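PDB 1Y56: sarcosine oxidase from Pyrococcus horikoshii, which probably catalyses the flavin-dependent oxidation of L-proline as the beta subunit of an L-proline dehydrogenase complex that carries FAD, FMN and ATP. Local coordinates for residues E76-S81 / T153-K158; T85-L90 / M241-K246; K115-E120 / A137-T142. One frame throughout, in Å; residues are numbered along the deposited sequence.

Contact 1: residues E76-S81 / T153-K158; sequences EEYGFS and TAFAVK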
loop_
_atom_site.group_PDB
_atom_site.type_symbol
_atom_site.label_atom_id
_atom_site.label_comp_id
_atom_site.label_asym_id
_atom_site.label_seq_id
_atom_site.Cartn_x
_atom_site.Cartn_y
_atom_site.Cartn_z
ATOM N N GLU B 76 42.363 42.352 -14.549
ATOM C CA GLU B 76 42.854 43.255 -13.518
ATOM C C GLU B 76 41.854 44.350 -13.253
ATOM O O GLU B 76 41.737 44.817 -12.127
ATOM C CB GLU B 76 44.236 43.828 -13.860
ATOM C CG GLU B 76 44.262 44.939 -14.907
ATOM C CD GLU B 76 45.482 44.849 -15.848
ATOM O OE1 GLU B 76 45.586 45.723 -16.750
ATOM O OE2 GLU B 76 46.318 43.906 -15.700
ATOM N N GLU B 77 41.122 44.745 -14.289
ATOM C CA GLU B 77 40.140 45.796 -14.155
ATOM C C GLU B 77 38.950 45.400 -13.264
ATOM O O GLU B 77 38.378 46.258 -12.609
ATOM C CB GLU B 77 39.675 46.257 -15.528
ATOM C CG GLU B 77 39.154 47.678 -15.532
ATOM C CD GLU B 77 38.593 48.108 -16.882
ATOM O OE1 GLU B 77 39.308 48.001 -17.909
ATOM O OE2 GLU B 77 37.431 48.574 -16.908
ATOM N N TYR B 78 38.579 44.116 -13.236
ATOM C CA TYR B 78 37.459 43.626 -12.390
ATOM C C TYR B 78 37.928 42.710 -11.249
ATOM O O TYR B 78 37.127 42.258 -10.427
ATOM C CB TYR B 78 36.382 42.897 -13.209
ATOM C CG TYR B 78 35.746 43.663 -14.354
ATOM C CD1 TYR B 78 35.113 42.980 -15.393
ATOM C CD2 TYR B 78 35.772 45.058 -14.407
ATOM C CE1 TYR B 78 34.508 43.659 -16.446
ATOM C CE2 TYR B 78 35.180 45.751 -15.466
ATOM C CZ TYR B 78 34.543 45.044 -16.478
ATOM O OH TYR B 78 33.949 45.726 -17.522
ATOM N N GLY B 79 39.228 42.429 -11.227
ATOM C CA GLY B 79 39.873 41.704 -10.136
ATOM C C GLY B 79 39.525 40.234 -10.063
ATOM O O GLY B 79 39.166 39.743 -9.002
ATOM N N PHE B 80 39.632 39.518 -11.182
ATOM C CA PHE B 80 39.212 38.124 -11.182
ATOM C C PHE B 80 40.297 37.116 -11.476
ATOM O O PHE B 80 40.036 35.924 -11.394
ATOM C CB PHE B 80 37.951 37.874 -12.035
ATOM C CG PHE B 80 38.165 38.002 -13.510
ATOM C CD1 PHE B 80 38.991 37.108 -14.197
ATOM C CD2 PHE B 80 37.506 38.989 -14.226
ATOM C CE1 PHE B 80 39.186 37.219 -15.569
ATOM C CE2 PHE B 80 37.677 39.105 -15.601
ATOM C CZ PHE B 80 38.526 38.214 -16.275
ATOM N N SER B 81 41.504 37.547 -11.814
ATOM C CA SER B 81 42.629 36.598 -11.765
ATOM C C SER B 81 42.788 35.691 -12.990
ATOM O O SER B 81 42.024 34.747 -13.210
ATOM C CB SER B 81 42.562 35.759 -10.476
ATOM O OG SER B 81 43.360 34.612 -10.571
ATOM N N THR B 153 31.065 35.028 -13.268
ATOM C CA THR B 153 30.352 35.766 -12.226
ATOM C C THR B 153 30.773 37.234 -12.211
ATOM O O THR B 153 29.936 38.125 -12.010
ATOM C CB THR B 153 30.578 35.129 -10.842
ATOM O OG1 THR B 153 30.140 33.768 -10.880
ATOM C CG2 THR B 153 29.795 35.854 -9.776
ATOM N N ALA B 154 32.068 37.467 -12.446
ATOM C CA ALA B 154 32.648 38.805 -12.517
ATOM C C ALA B 154 32.037 39.601 -13.672
ATOM O O ALA B 154 31.388 40.632 -13.451
ATOM C CB ALA B 154 34.162 38.724 -12.631
ATOM N N PHE B 155 32.209 39.103 -14.894
ATOM C CA PHE B 155 31.561 39.700 -16.064
ATOM C C PHE B 155 30.073 39.880 -15.834
ATOM O O PHE B 155 29.498 40.850 -16.272
ATOM C CB PHE B 155 31.760 38.835 -17.308
ATOM C CG PHE B 155 33.107 38.970 -17.945
ATOM C CD1 PHE B 155 33.489 40.161 -18.545
ATOM C CD2 PHE B 155 33.977 37.887 -17.981
ATOM C CE1 PHE B 155 34.736 40.282 -19.153
ATOM C CE2 PHE B 155 35.229 37.982 -18.585
ATOM C CZ PHE B 155 35.614 39.188 -19.171
ATOM N N ALA B 156 29.456 38.929 -15.149
ATOM C CA ALA B 156 28.039 38.995 -14.845
ATOM C C ALA B 156 27.673 40.241 -14.022
ATOM O O ALA B 156 26.810 41.017 -14.450
ATOM C CB ALA B 156 27.588 37.715 -14.144
ATOM N N VAL B 157 28.334 40.448 -12.872
ATOM C CA VAL B 157 27.970 41.565 -11.973
ATOM C C VAL B 157 28.261 42.923 -12.597
ATOM O O VAL B 157 27.583 43.899 -12.281
ATOM C CB VAL B 157 28.589 41.488 -10.522
ATOM C CG1 VAL B 157 28.524 40.071 -9.949
ATOM C CG2 VAL B 157 30.008 42.029 -10.480
ATOM N N LYS B 158 29.264 42.977 -13.475
ATOM C CA LYS B 158 29.557 44.190 -14.244
ATOM C C LYS B 158 28.497 44.472 -15.315
ATOM O O LYS B 158 28.072 45.618 -15.499
ATOM C CB LYS B 158 30.951 44.131 -14.863
ATOM C CG LYS B 158 32.058 44.613 -13.927
ATOM C CD LYS B 158 31.987 46.139 -13.689
ATOM C CE LYS B 158 33.053 46.630 -12.694
ATOM N NZ LYS B 158 32.961 45.956 -11.362
#
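Helix packing joins the C-terminal end of helix 58-78, and the turn that follows it, to helix 148-161: Y78 and F80 reach across to A154, F155 and K158. No hydrogen bond spans the two segments, and the touching is done by side-chain carbon.

The most extensive pairing lays the Y78 ring against the aliphatic chain of K158. CG of K158 stands 3.4 Å from the centroid of the Y78 ring and only 5° off the ring normal, a CH-pi contact over the middle of one face. The bent lysine chain then continues over the ring, bringing CE to 3.6 Å from CD2 of Y78. Lysine suits this place because its methylenes can cover a ring while NZ goes on to a polar partner, here a long and weak ion pair with E161. At the edge of the same ring, CE1 of Y78 lies 4.2 Å from CD1 of F155. An alanine in place of Y78 would probably leave the K158 methylenes without their aromatic partner and open a gap beside F155.

G79 leaves the helix with positive phi, a conformation that favours glycine, and F80 follows with CG between its backbone N and carbonyl carbon (chi1 70°). CD2 of F80 packs 3.7 Å from CB of A154, a residue small enough to let the ring approach the helix. Further out, CE2 of F80 is 4.0 Å from CE2 of F155, the two ring planes inclined at 52°.

The F155 side chain, about 11 Å from the bound FAD, also meets Y74 edge-to-face and touches the ring of H22. H22 belongs to helix 15-26, so the contact is consistent with helices packed around the Rossmann-type FAD-binding part of an FAD-dependent oxidoreductase.

Contact 2: residues T85-L90 / M241-K246; sequences TGYLFL and MVISFK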
loop_
_atom_site.group_PDB
_atom_site.type_symbol
_atom_site.label_atom_id
_atom_site.label_comp_id
_atom_site.label_asym_id
_atom_site.label_seq_id
_atom_site.Cartn_x
_atom_site.Cartn_y
_atom_site.Cartn_z
ATOM N N THR B 85 50.647 31.761 -17.333
ATOM C CA THR B 85 51.675 30.770 -17.040
ATOM C C THR B 85 52.127 29.997 -18.279
ATOM O O THR B 85 52.993 29.126 -18.184
ATOM C CB THR B 85 51.208 29.760 -15.978
ATOM O OG1 THR B 85 50.097 29.009 -16.488
ATOM C CG2 THR B 85 50.812 30.462 -14.690
ATOM N N GLY B 86 51.545 30.317 -19.432
ATOM C CA GLY B 86 51.902 29.661 -20.695
ATOM C C GLY B 86 51.127 28.391 -21.014
ATOM O O GLY B 86 50.356 27.894 -20.186
ATOM N N TYR B 87 51.328 27.897 -22.236
ATOM C CA TYR B 87 50.837 26.602 -22.710
ATOM C C TYR B 87 52.033 25.903 -23.294
ATOM O O TYR B 87 52.830 26.513 -23.998
ATOM C CB TYR B 87 49.860 26.786 -23.854
ATOM C CG TYR B 87 48.415 26.392 -23.645
ATOM C CD1 TYR B 87 47.863 25.346 -24.375
ATOM C CD2 TYR B 87 47.579 27.110 -22.785
ATOM C CE1 TYR B 87 46.527 24.999 -24.239
ATOM C CE2 TYR B 87 46.226 26.769 -22.638
ATOM C CZ TYR B 87 45.710 25.717 -23.372
ATOM O OH TYR B 87 44.388 25.362 -23.254
ATOM N N LEU B 88 52.134 24.608 -23.045
ATOM C CA LEU B 88 53.299 23.837 -23.427
ATOM C C LEU B 88 52.877 22.592 -24.201
ATOM O O LEU B 88 52.355 21.643 -23.621
ATOM C CB LEU B 88 54.035 23.445 -22.158
ATOM C CG LEU B 88 55.460 22.954 -22.265
ATOM C CD1 LEU B 88 56.372 24.101 -22.694
ATOM C CD2 LEU B 88 55.861 22.414 -20.911
ATOM N N PHE B 89 53.079 22.602 -25.513
ATOM C CA PHE B 89 52.769 21.442 -26.339
ATOM C C PHE B 89 53.995 20.546 -26.436
ATOM O O PHE B 89 54.985 20.932 -27.054
ATOM C CB PHE B 89 52.371 21.891 -27.738
ATOM C CG PHE B 89 50.995 22.497 -27.828
ATOM C CD1 PHE B 89 49.901 21.721 -28.206
ATOM C CD2 PHE B 89 50.794 23.859 -27.581
ATOM C CE1 PHE B 89 48.634 22.289 -28.316
ATOM C CE2 PHE B 89 49.527 24.426 -27.690
ATOM C CZ PHE B 89 48.453 23.648 -28.056
ATOM N N LEU B 90 53.949 19.361 -25.834
ATOM C CA LEU B 90 55.089 18.441 -25.934
ATOM C C LEU B 90 55.123 17.709 -27.272
ATOM O O LEU B 90 54.119 17.159 -27.698
ATOM C CB LEU B 90 55.072 17.408 -24.808
ATOM C CG LEU B 90 54.969 17.882 -23.365
ATOM C CD1 LEU B 90 54.718 16.693 -22.458
ATOM C CD2 LEU B 90 56.222 18.650 -22.974
ATOM N N MET B 241 49.601 25.139 -18.844
ATOM C CA MET B 241 48.822 24.030 -19.356
ATOM C C MET B 241 49.786 23.163 -20.176
ATOM O O MET B 241 50.387 23.639 -21.129
ATOM C CB MET B 241 47.719 24.580 -20.241
ATOM C CG MET B 241 46.662 23.587 -20.635
ATOM S SD MET B 241 45.437 23.323 -19.343
ATOM C CE MET B 241 45.821 21.640 -18.958
ATOM N N VAL B 242 49.987 21.911 -19.785
ATOM C CA VAL B 242 50.816 21.022 -20.602
ATOM C C VAL B 242 49.939 20.108 -21.467
ATOM O O VAL B 242 49.013 19.453 -20.965
ATOM C CB VAL B 242 51.965 20.290 -19.803
ATOM C CG1 VAL B 242 51.814 20.456 -18.319
ATOM C CG2 VAL B 242 52.080 18.839 -20.180
ATOM N N ILE B 243 50.223 20.107 -22.771
ATOM C CA ILE B 243 49.499 19.291 -23.735
ATOM C C ILE B 243 50.409 18.208 -24.265
ATOM O O ILE B 243 51.569 18.470 -24.598
ATOM C CB ILE B 243 48.983 20.132 -24.934
ATOM C CG1 ILE B 243 48.261 21.399 -24.459
ATOM C CG2 ILE B 243 48.100 19.283 -25.875
ATOM C CD1 ILE B 243 46.996 21.165 -23.644
ATOM N N SER B 244 49.878 16.991 -24.340
ATOM C CA SER B 244 50.557 15.899 -25.026
ATOM C C SER B 244 49.617 15.226 -26.031
ATOM O O SER B 244 48.763 14.419 -25.647
ATOM C CB SER B 244 51.100 14.886 -24.025
ATOM O OG SER B 244 51.769 13.842 -24.695
ATOM N N PHE B 245 49.755 15.580 -27.309
ATOM C CA PHE B 245 48.970 14.946 -28.357
ATOM C C PHE B 245 49.289 13.454 -28.408
ATOM O O PHE B 245 48.377 12.629 -28.449
ATOM C CB PHE B 245 49.225 15.578 -29.724
ATOM C CG PHE B 245 48.376 16.788 -30.018
ATOM C CD1 PHE B 245 48.884 17.838 -30.773
ATOM C CD2 PHE B 245 47.066 16.883 -29.551
ATOM C CE1 PHE B 245 48.097 18.966 -31.061
ATOM C CE2 PHE B 245 46.271 18.020 -29.833
ATOM C CZ PHE B 245 46.795 19.054 -30.591
ATOM N N LYS B 246 50.572 13.106 -28.373
ATOM C CA LYS B 246 50.956 11.709 -28.474
ATOM C C LYS B 246 50.302 10.860 -27.390
ATOM O O LYS B 246 49.794 9.787 -27.677
ATOM C CB LYS B 246 52.473 11.548 -28.471
ATOM C CG LYS B 246 52.958 10.144 -28.149
ATOM C CD LYS B 246 54.471 10.028 -28.279
ATOM C CE LYS B 246 55.027 8.790 -27.570
ATOM N NZ LYS B 246 54.815 7.553 -28.373
#
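Y87, L88 and F89 pair in parallel with M241, V242 and I243, and four backbone hydrogen bonds join the two segments. L88 is gripped at both ends: its N donates to M241 O (2.8 Å) and its O accepts from I243 N (2.8 Å, N-H...O angle 176°). L90 N to I243 O and a longer bond from M241 N to G86 O complete the set. The backbone angles of G86 would jam a CB against the preceding carbonyl, which calls for glycine.

Two CH-pi contacts lie on the face that carries Y87 and F89. CB of M241 is 3.6 Å from the centroid of the Y87 ring, over its face toward the rim, while SD adds an oblique Met-aromatic contact at 5.2 Å. CG1 of I243 sits 4.1 Å from the centroid of the F89 ring. Y87 comes close to FAD, its OH bonded to G50 O.

On the face of L88, L90 and V242 the packing is mainly aliphatic, CD1 of L90 meeting CG2 of V242 at 4.1 Å.

Helix 278-291 covers L90 and V242 through I291, F100 of helix 94-109 meets F89, and strands 136-140 and 250-253 flank this parallel pair antiparallel, making the sheet mixed.

Contact 3: residues K115-E120 / A137-T142; sequences KLITPE and ASWNPT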
loop_
_atom_site.group_PDB
_atom_site.type_symbol
_atom_site.label_atom_id
_atom_site.label_comp_id
_atom_site.label_asym_id
_atom_site.label_seq_id
_atom_site.Cartn_x
_atom_site.Cartn_y
_atom_site.Cartn_z
ATOM N N LYS B 115 57.417 30.139 -29.411
ATOM C CA LYS B 115 58.730 29.581 -29.749
ATOM C C LYS B 115 58.670 28.064 -29.800
ATOM O O LYS B 115 57.982 27.439 -28.990
ATOM C CB LYS B 115 59.804 29.954 -28.713
ATOM C CG LYS B 115 59.750 31.371 -28.164
ATOM C CD LYS B 115 60.912 31.645 -27.229
ATOM C CE LYS B 115 60.747 30.960 -25.890
ATOM N NZ LYS B 115 61.850 31.286 -24.953
ATOM N N LEU B 116 59.401 27.472 -30.741
ATOM C CA LEU B 116 59.725 26.051 -30.658
ATOM C C LEU B 116 60.855 25.936 -29.634
ATOM O O LEU B 116 61.854 26.651 -29.720
ATOM C CB LEU B 116 60.208 25.540 -32.017
ATOM C CG LEU B 116 59.907 24.136 -32.558
ATOM C CD1 LEU B 116 61.157 23.542 -33.223
ATOM C CD2 LEU B 116 59.386 23.213 -31.486
ATOM N N ILE B 117 60.712 25.071 -28.642
ATOM C CA ILE B 117 61.770 24.984 -27.646
ATOM C C ILE B 117 62.333 23.598 -27.391
ATOM O O ILE B 117 61.825 22.586 -27.865
ATOM C CB ILE B 117 61.383 25.624 -26.289
ATOM C CG1 ILE B 117 60.258 24.828 -25.608
ATOM C CG2 ILE B 117 61.096 27.140 -26.455
ATOM C CD1 ILE B 117 60.204 25.002 -24.107
ATOM N N THR B 118 63.391 23.609 -26.597
ATOM C CA THR B 118 64.166 22.451 -26.223
ATOM C C THR B 118 63.556 21.684 -25.053
ATOM O O THR B 118 62.934 22.285 -24.163
ATOM C CB THR B 118 65.587 22.912 -25.876
ATOM O OG1 THR B 118 66.474 22.378 -26.843
ATOM C CG2 THR B 118 66.027 22.433 -24.548
ATOM N N PRO B 119 63.711 20.347 -25.073
ATOM C CA PRO B 119 63.371 19.465 -23.969
ATOM C C PRO B 119 63.819 19.992 -22.603
ATOM O O PRO B 119 62.980 20.132 -21.710
ATOM C CB PRO B 119 64.100 18.175 -24.336
ATOM C CG PRO B 119 64.000 18.150 -25.799
ATOM C CD PRO B 119 64.200 19.575 -26.230
ATOM N N GLU B 120 65.103 20.297 -22.436
ATOM C CA GLU B 120 65.581 20.841 -21.151
ATOM C C GLU B 120 64.934 22.180 -20.797
ATOM O O GLU B 120 64.673 22.439 -19.625
ATOM C CB GLU B 120 67.121 20.872 -21.010
ATOM C CG GLU B 120 67.940 20.862 -22.304
ATOM C CD GLU B 120 67.887 19.517 -23.054
ATOM O OE1 GLU B 120 67.308 19.455 -24.169
ATOM O OE2 GLU B 120 68.415 18.520 -22.520
ATOM N N ALA B 137 59.323 21.175 -27.797
ATOM C CA ALA B 137 58.024 21.557 -27.271
ATOM C C ALA B 137 57.656 22.889 -27.846
ATOM O O ALA B 137 58.527 23.719 -28.107
ATOM C CB ALA B 137 58.049 21.624 -25.758
ATOM N N SER B 138 56.365 23.087 -28.061
ATOM C CA SER B 138 55.864 24.371 -28.491
ATOM C C SER B 138 55.494 25.159 -27.242
ATOM O O SER B 138 54.705 24.692 -26.406
ATOM C CB SER B 138 54.652 24.195 -29.382
ATOM O OG SER B 138 54.255 25.438 -29.894
ATOM N N TRP B 139 56.071 26.350 -27.117
ATOM C CA TRP B 139 55.922 27.157 -25.919
ATOM C C TRP B 139 55.480 28.567 -26.252
ATOM O O TRP B 139 56.078 29.209 -27.102
ATOM C CB TRP B 139 57.256 27.186 -25.169
ATOM C CG TRP B 139 57.332 28.199 -24.069
ATOM C CD1 TRP B 139 58.124 29.301 -24.036
ATOM C CD2 TRP B 139 56.591 28.203 -22.843
ATOM N NE1 TRP B 139 57.931 29.997 -22.869
ATOM C CE2 TRP B 139 56.993 29.345 -22.117
ATOM C CE3 TRP B 139 55.629 27.354 -22.287
ATOM C CZ2 TRP B 139 56.463 29.664 -20.857
ATOM C CZ3 TRP B 139 55.099 27.675 -21.030
ATOM C CH2 TRP B 139 55.519 28.818 -20.334
ATOM N N ASN B 140 54.433 29.043 -25.596
ATOM C CA ASN B 140 54.096 30.466 -25.634
ATOM C C ASN B 140 53.827 30.985 -24.225
ATOM O O ASN B 140 52.912 30.499 -23.545
ATOM C CB ASN B 140 52.905 30.758 -26.551
ATOM C CG ASN B 140 52.598 32.251 -26.660
ATOM O OD1 ASN B 140 52.955 32.902 -27.633
ATOM N ND2 ASN B 140 51.943 32.792 -25.659
ATOM N N PRO B 141 54.614 31.981 -23.784
ATOM C CA PRO B 141 54.494 32.448 -22.402
ATOM C C PRO B 141 53.286 33.361 -22.130
ATOM O O PRO B 141 52.993 33.632 -20.973
ATOM C CB PRO B 141 55.817 33.185 -22.160
ATOM C CG PRO B 141 56.254 33.648 -23.517
ATOM C CD PRO B 141 55.643 32.721 -24.543
ATOM N N THR B 142 52.583 33.818 -23.163
ATOM C CA THR B 142 51.409 34.671 -22.941
ATOM C C THR B 142 50.054 33.947 -22.947
ATOM O O THR B 142 49.014 34.590 -22.820
ATOM C CB THR B 142 51.359 35.867 -23.901
ATOM O OG1 THR B 142 51.490 35.404 -25.247
ATOM C CG2 THR B 142 52.476 36.830 -23.601
#
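A137, W139 and K115 have the most surface covered where strand 115-117 runs antiparallel to strand 136-140. K115 and W139 form a hydrogen-bonded pair: K115 N donates to W139 O (2.8 Å), and W139 N returns a bond to K115 O (2.9 Å). Their side chains lie side by side on one face of the sheet. CE of K115 comes in the plane of the indole, at its edge, 3.6 Å from CD1 of W139. The long lysine suits an exposed border, since its methylenes can flank the indole.

A137 holds the other hydrogen-bonded pair, with I117. Its N donates to I117 O at 2.9 Å, from a position tilted 35° out of the carbonyl plane, and its O receives the I117 amide. CB of A137 packs 3.9 Å from CG1 of I117, whose CG1 lies between the backbone N and the carbonyl carbon (chi1 67°). A methyl group is the fitting size here, because A122 of helix 119-124 touches both A137 and I117. The isoleucine also reaches W139, its CD1 3.8 Å from CB of that residue, and so bridges the two pairs.

The chemistry thus divides: four main-chain bonds set the pairing of the strands, whereas the side chains add mostly apolar contact, graded from buried alanine and isoleucine to a lysine at the solvent-facing border.

Contacts 2 and 3 belong to one mixed sheet, with strand 87-91 between strands 136-140 and 241-244. Their centres are 9 Å apart, and they touch directly: F89 O lies 2.8 Å from S138 N in a probable hydrogen bond, and CD1 of L88 packs 3.4 Å from CE3 of W139. Strand 115-117 of contact 3 is one of the two outermost strands of this sheet within the chain, whereas contact 2 approaches the cofactor, the Y87 side chain being about 5 Å from FAD. Contact 1 stands apart, its centre 27 Å from that of contact 2, although segments 76-81 and 85-90 nearly adjoin in sequence. Its F80 side chain is about 13 Å from FMN.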